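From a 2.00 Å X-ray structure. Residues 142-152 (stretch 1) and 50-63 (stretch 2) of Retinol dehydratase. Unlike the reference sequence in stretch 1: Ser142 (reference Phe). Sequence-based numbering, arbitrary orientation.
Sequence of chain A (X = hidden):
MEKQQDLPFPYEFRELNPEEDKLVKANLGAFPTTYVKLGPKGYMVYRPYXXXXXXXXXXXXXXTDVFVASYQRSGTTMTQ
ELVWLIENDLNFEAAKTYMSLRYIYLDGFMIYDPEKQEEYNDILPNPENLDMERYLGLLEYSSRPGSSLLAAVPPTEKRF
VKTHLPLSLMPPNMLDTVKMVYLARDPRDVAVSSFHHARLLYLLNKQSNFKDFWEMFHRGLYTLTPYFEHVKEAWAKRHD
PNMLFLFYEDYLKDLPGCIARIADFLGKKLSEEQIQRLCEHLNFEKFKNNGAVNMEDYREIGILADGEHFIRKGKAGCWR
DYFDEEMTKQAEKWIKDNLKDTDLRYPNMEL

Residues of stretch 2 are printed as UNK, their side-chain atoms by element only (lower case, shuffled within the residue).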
# COMPACT_ATOMS: atom_id res chain seq x y z
N SER A 142 12.91 3.23 -10.01
CA SER A 142 11.99 4.10 -9.29
C SER A 142 11.81 5.46 -9.96
O SER A 142 10.88 6.20 -9.62
CB SER A 142 12.47 4.28 -7.85
OG SER A 142 12.54 3.03 -7.19
N SER A 143 12.69 5.79 -10.89
CA SER A 143 12.61 7.06 -11.61
C SER A 143 11.62 6.95 -12.76
O SER A 143 11.26 7.95 -13.40
CB SER A 143 13.99 7.45 -12.16
OG SER A 143 14.93 7.58 -11.11
N ARG A 144 11.17 5.73 -13.03
CA ARG A 144 10.23 5.49 -14.12
C ARG A 144 8.78 5.64 -13.67
O ARG A 144 8.32 4.94 -12.76
CB ARG A 144 10.44 4.08 -14.66
CG ARG A 144 11.88 3.80 -15.02
CD ARG A 144 12.08 2.32 -15.26
NE ARG A 144 11.25 1.83 -16.35
CZ ARG A 144 11.06 0.54 -16.61
NH1 ARG A 144 11.64 -0.38 -15.86
NH2 ARG A 144 10.29 0.18 -17.64
N PRO A 145 8.02 6.55 -14.30
CA PRO A 145 6.62 6.73 -13.92
C PRO A 145 5.87 5.40 -13.94
O PRO A 145 6.15 4.53 -14.77
CB PRO A 145 6.10 7.71 -14.96
CG PRO A 145 7.33 8.56 -15.24
CD PRO A 145 8.42 7.52 -15.34
N GLY A 146 4.91 5.24 -13.03
CA GLY A 146 4.15 4.01 -12.98
C GLY A 146 3.42 3.68 -14.27
O GLY A 146 3.38 2.51 -14.68
N SER A 147 2.86 4.70 -14.91
CA SER A 147 2.12 4.50 -16.14
C SER A 147 2.98 3.90 -17.25
O SER A 147 2.51 3.07 -18.02
CB SER A 147 1.50 5.81 -16.61
OG SER A 147 2.49 6.78 -16.90
N SER A 148 4.24 4.33 -17.35
CA SER A 148 5.10 3.79 -18.39
C SER A 148 5.41 2.32 -18.13
O SER A 148 5.59 1.54 -19.07
CB SER A 148 6.40 4.60 -18.51
OG SER A 148 7.15 4.59 -17.30
N LEU A 149 5.45 1.93 -16.86
CA LEU A 149 5.73 0.53 -16.52
C LEU A 149 4.59 -0.35 -17.03
O LEU A 149 4.83 -1.35 -17.69
CB LEU A 149 5.87 0.36 -15.00
CG LEU A 149 7.02 1.06 -14.26
CD1 LEU A 149 6.79 0.91 -12.76
CD2 LEU A 149 8.36 0.48 -14.65
N LEU A 150 3.35 0.04 -16.73
CA LEU A 150 2.19 -0.72 -17.19
C LEU A 150 2.13 -0.77 -18.71
O LEU A 150 2.00 -1.84 -19.30
CB LEU A 150 0.89 -0.09 -16.68
CG LEU A 150 0.57 -0.03 -15.19
CD1 LEU A 150 -0.84 0.53 -15.01
CD2 LEU A 150 0.65 -1.42 -14.58
N ALA A 151 2.22 0.40 -19.34
CA ALA A 151 2.16 0.51 -20.80
C ALA A 151 3.18 -0.37 -21.50
O ALA A 151 2.94 -0.84 -22.61
CB ALA A 151 2.35 1.97 -21.21
N ALA A 152 4.32 -0.59 -20.85
CA ALA A 152 5.39 -1.39 -21.41
C ALA A 152 5.09 -2.90 -21.41
O ALA A 152 5.63 -3.64 -22.23
CB ALA A 152 6.69 -1.10 -20.67
N UNK A 50 3.12 14.26 -9.24
CA UNK A 50 2.55 15.20 -10.19
C UNK A 50 3.03 15.08 -11.64
O UNK A 50 2.33 15.50 -12.55
c UNK A 50 2.77 16.63 -9.69
c UNK A 50 2.13 17.01 -8.35
c UNK A 50 0.62 17.01 -8.48
c UNK A 50 2.63 18.39 -7.92
N UNK A 51 4.22 14.52 -11.86
CA UNK A 51 4.71 14.39 -13.23
C UNK A 51 4.00 13.25 -13.99
O UNK A 51 4.06 13.18 -15.22
c UNK A 51 8.18 12.79 -12.35
c UNK A 51 8.55 11.48 -11.64
c UNK A 51 6.66 12.89 -12.51
c UNK A 51 6.23 14.15 -13.23
n UNK A 51 10.01 11.36 -11.35
N UNK A 52 3.30 12.38 -13.26
CA UNK A 52 2.62 11.25 -13.90
C UNK A 52 1.13 11.14 -13.53
O UNK A 52 0.45 10.20 -13.94
o UNK A 52 2.89 8.94 -15.62
c UNK A 52 3.36 9.96 -13.52
c UNK A 52 2.99 8.77 -14.39
o UNK A 52 2.82 7.66 -13.85
N UNK A 53 0.62 12.11 -12.78
CA UNK A 53 -0.79 12.08 -12.35
C UNK A 53 -1.81 12.03 -13.48
O UNK A 53 -2.74 11.22 -13.45
c UNK A 53 -1.08 13.27 -11.44
N UNK A 54 -1.64 12.89 -14.48
CA UNK A 54 -2.56 12.92 -15.62
C UNK A 54 -2.50 11.61 -16.42
O UNK A 54 -3.53 11.06 -16.82
c UNK A 54 -2.23 14.09 -16.51
N UNK A 55 -1.28 11.12 -16.65
CA UNK A 55 -1.09 9.87 -17.39
C UNK A 55 -1.78 8.71 -16.68
O UNK A 55 -2.40 7.87 -17.33
c UNK A 55 0.40 9.55 -17.52
o UNK A 55 2.29 10.28 -18.77
n UNK A 55 0.31 11.18 -19.30
c UNK A 55 1.08 10.37 -18.59
N UNK A 56 -1.67 8.68 -15.36
CA UNK A 56 -2.30 7.61 -14.59
C UNK A 56 -3.82 7.76 -14.61
O UNK A 56 -4.55 6.78 -14.55
c UNK A 56 -2.66 6.73 -12.26
c UNK A 56 -0.33 7.09 -13.12
c UNK A 56 -1.78 7.61 -13.14
c UNK A 56 0.41 7.34 -11.82
N UNK A 57 -4.29 9.00 -14.72
CA UNK A 57 -5.71 9.27 -14.76
C UNK A 57 -6.26 8.79 -16.10
O UNK A 57 -7.43 8.42 -16.22
c UNK A 57 -10.02 11.88 -13.72
c UNK A 57 -9.29 11.15 -12.80
c UNK A 57 -9.45 12.25 -14.93
c UNK A 57 -5.95 10.78 -14.61
c UNK A 57 -8.14 11.90 -15.21
c UNK A 57 -7.38 11.16 -14.30
c UNK A 57 -7.97 10.80 -13.09
o UNK A 57 -11.32 12.22 -13.44
N UNK A 58 -5.39 8.78 -17.11
CA UNK A 58 -5.79 8.36 -18.44
C UNK A 58 -5.16 7.05 -18.89
O UNK A 58 -5.24 6.70 -20.06
c UNK A 58 -5.42 9.47 -19.44
c UNK A 58 -6.26 10.71 -19.27
o UNK A 58 -7.42 10.75 -19.70
n UNK A 58 -5.70 11.73 -18.61
N UNK A 59 -4.53 6.32 -17.97
CA UNK A 59 -3.89 5.07 -18.35
C UNK A 59 -4.78 4.08 -19.10
O UNK A 59 -5.88 3.74 -18.66
s UNK A 59 -3.35 3.20 -14.60
c UNK A 59 -4.75 2.63 -13.64
c UNK A 59 -4.20 4.06 -15.98
c UNK A 59 -3.25 4.38 -17.14
N UNK A 60 -4.33 3.62 -20.27
CA UNK A 60 -5.14 2.66 -21.02
C UNK A 60 -5.26 1.37 -20.21
O UNK A 60 -4.26 0.88 -19.68
c UNK A 60 -4.35 2.47 -22.31
c UNK A 60 -3.70 3.80 -22.49
c UNK A 60 -3.21 4.11 -21.09
N UNK A 61 -6.47 0.84 -20.12
CA UNK A 61 -6.70 -0.39 -19.37
C UNK A 61 -7.13 -1.55 -20.26
O UNK A 61 -7.67 -1.34 -21.35
c UNK A 61 -7.31 0.93 -17.26
c UNK A 61 -6.00 0.53 -16.58
c UNK A 61 -8.40 1.11 -16.22
c UNK A 61 -7.74 -0.14 -18.27
N UNK A 62 -6.89 -2.76 -19.77
CA UNK A 62 -7.20 -3.98 -20.49
C UNK A 62 -8.11 -4.89 -19.66
O UNK A 62 -8.01 -4.92 -18.44
n UNK A 62 -0.36 -3.07 -22.77
c UNK A 62 -3.51 -4.51 -21.58
c UNK A 62 -5.90 -4.72 -20.80
n UNK A 62 -0.76 -5.08 -21.76
n UNK A 62 -2.50 -3.63 -22.16
c UNK A 62 -4.84 -3.79 -21.38
c UNK A 62 -1.21 -3.93 -22.23
N UNK A 63 -9.01 -5.64 -20.33
CA UNK A 63 -9.95 -6.54 -19.67
C UNK A 63 -9.31 -7.63 -18.82
O UNK A 63 -9.95 -8.17 -17.93
c UNK A 63 -9.81 -7.06 -21.98
c UNK A 63 -10.77 -7.11 -20.83
c UNK A 63 -9.17 -5.71 -21.80
O HOH W 1 10.57 8.86 -9.59

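Position 50 carries four carbons, forked at the second. None comes within 10 Å of stretch 1. This is Leu50.

Position 51 has four carbons in a row ending in a nitrogen, an unbranched chain. Its CA-to-CB bond points sideways, but the extended chain brings its end nearer to stretch 1. Its terminal nitrogen lies 4.2 Å from Ser143 O, too far for a hydrogen bond. This is Lys51. A water lies between the two stretches instead: Lys51 NZ donates to it at 3.1 Å, and the water oxygen lies 2.7 Å from Ser142 O, within hydrogen-bonding distance. Ser142 differs from the reference sequence, which has Phe here, but the water approaches its backbone oxygen.

Position 52 has two carbons, the second carrying two oxygens. One oxygen is 2.5 Å from Ser147 OG; the other is 3.1 Å from Ser147 N. A hydroxyl and a backbone NH both donate here, so both terminal atoms act as acceptors, as in a carboxylate. This is Asp52. It stands at the N-cap position of its own helix, yet its side chain makes no capping bond there.

Position 53 has one carbon, well away from stretch 1. This is Ala53. Position 54 also has one carbon and is likewise out of reach. This is Ala54.

Position 55 has two carbons, the second carrying one oxygen and one nitrogen. Its CB is 3.5 Å from Ser147 OG. The amide is Asn55.

Position 56 has four carbons, forked at the first, with one arm two carbons long. The inner carbon of the longer arm lies 4.1 Å from Ser147 CB. That branching gives Ile56.

Position 57 has one carbon, then a six-carbon ring bearing an oxygen. It does not reach stretch 1. This is Tyr57.

Position 58 has two carbons, the second carrying one oxygen and one nitrogen. This is Asn58, the first residue to leave helical geometry. Its ND2 donates to Ala54 O at 2.9 Å, back along its own stretch.

Position 59 has an unbranched chain of two carbons, a sulfur and a carbon. The sulfur packs 3.7 Å from Leu150 CD1. This is Met59.

Position 60 has three carbons closing a ring onto the backbone nitrogen: Pro60. It makes no contact.

Position 61 has four carbons, forked at the second: Leu61. It too stays clear of stretch 1.

Position 62 has three carbons, a nitrogen, then a carbon carrying two more nitrogens. One terminal nitrogen lies 4.0 Å from Ala151 O, near but not bonded. This is Arg62.

Position 63 is another three-carbon ring closed onto the backbone nitrogen, Pro63, far from stretch 1.

The contact centres on Asp52 and Ser147. OD1 takes the hydroxyl and OD2 the NH, so one carboxylate holds both the side chain and the backbone of Ser147 in the first turn of its helix. Pro145 CB packs 3.3 Å from Asp52 CG beside this pair. One helical turn beyond Ser147, Leu150 and Met59 add an apolar contact.

Stretch 2 50-63: LKDAANIYNMPLRP
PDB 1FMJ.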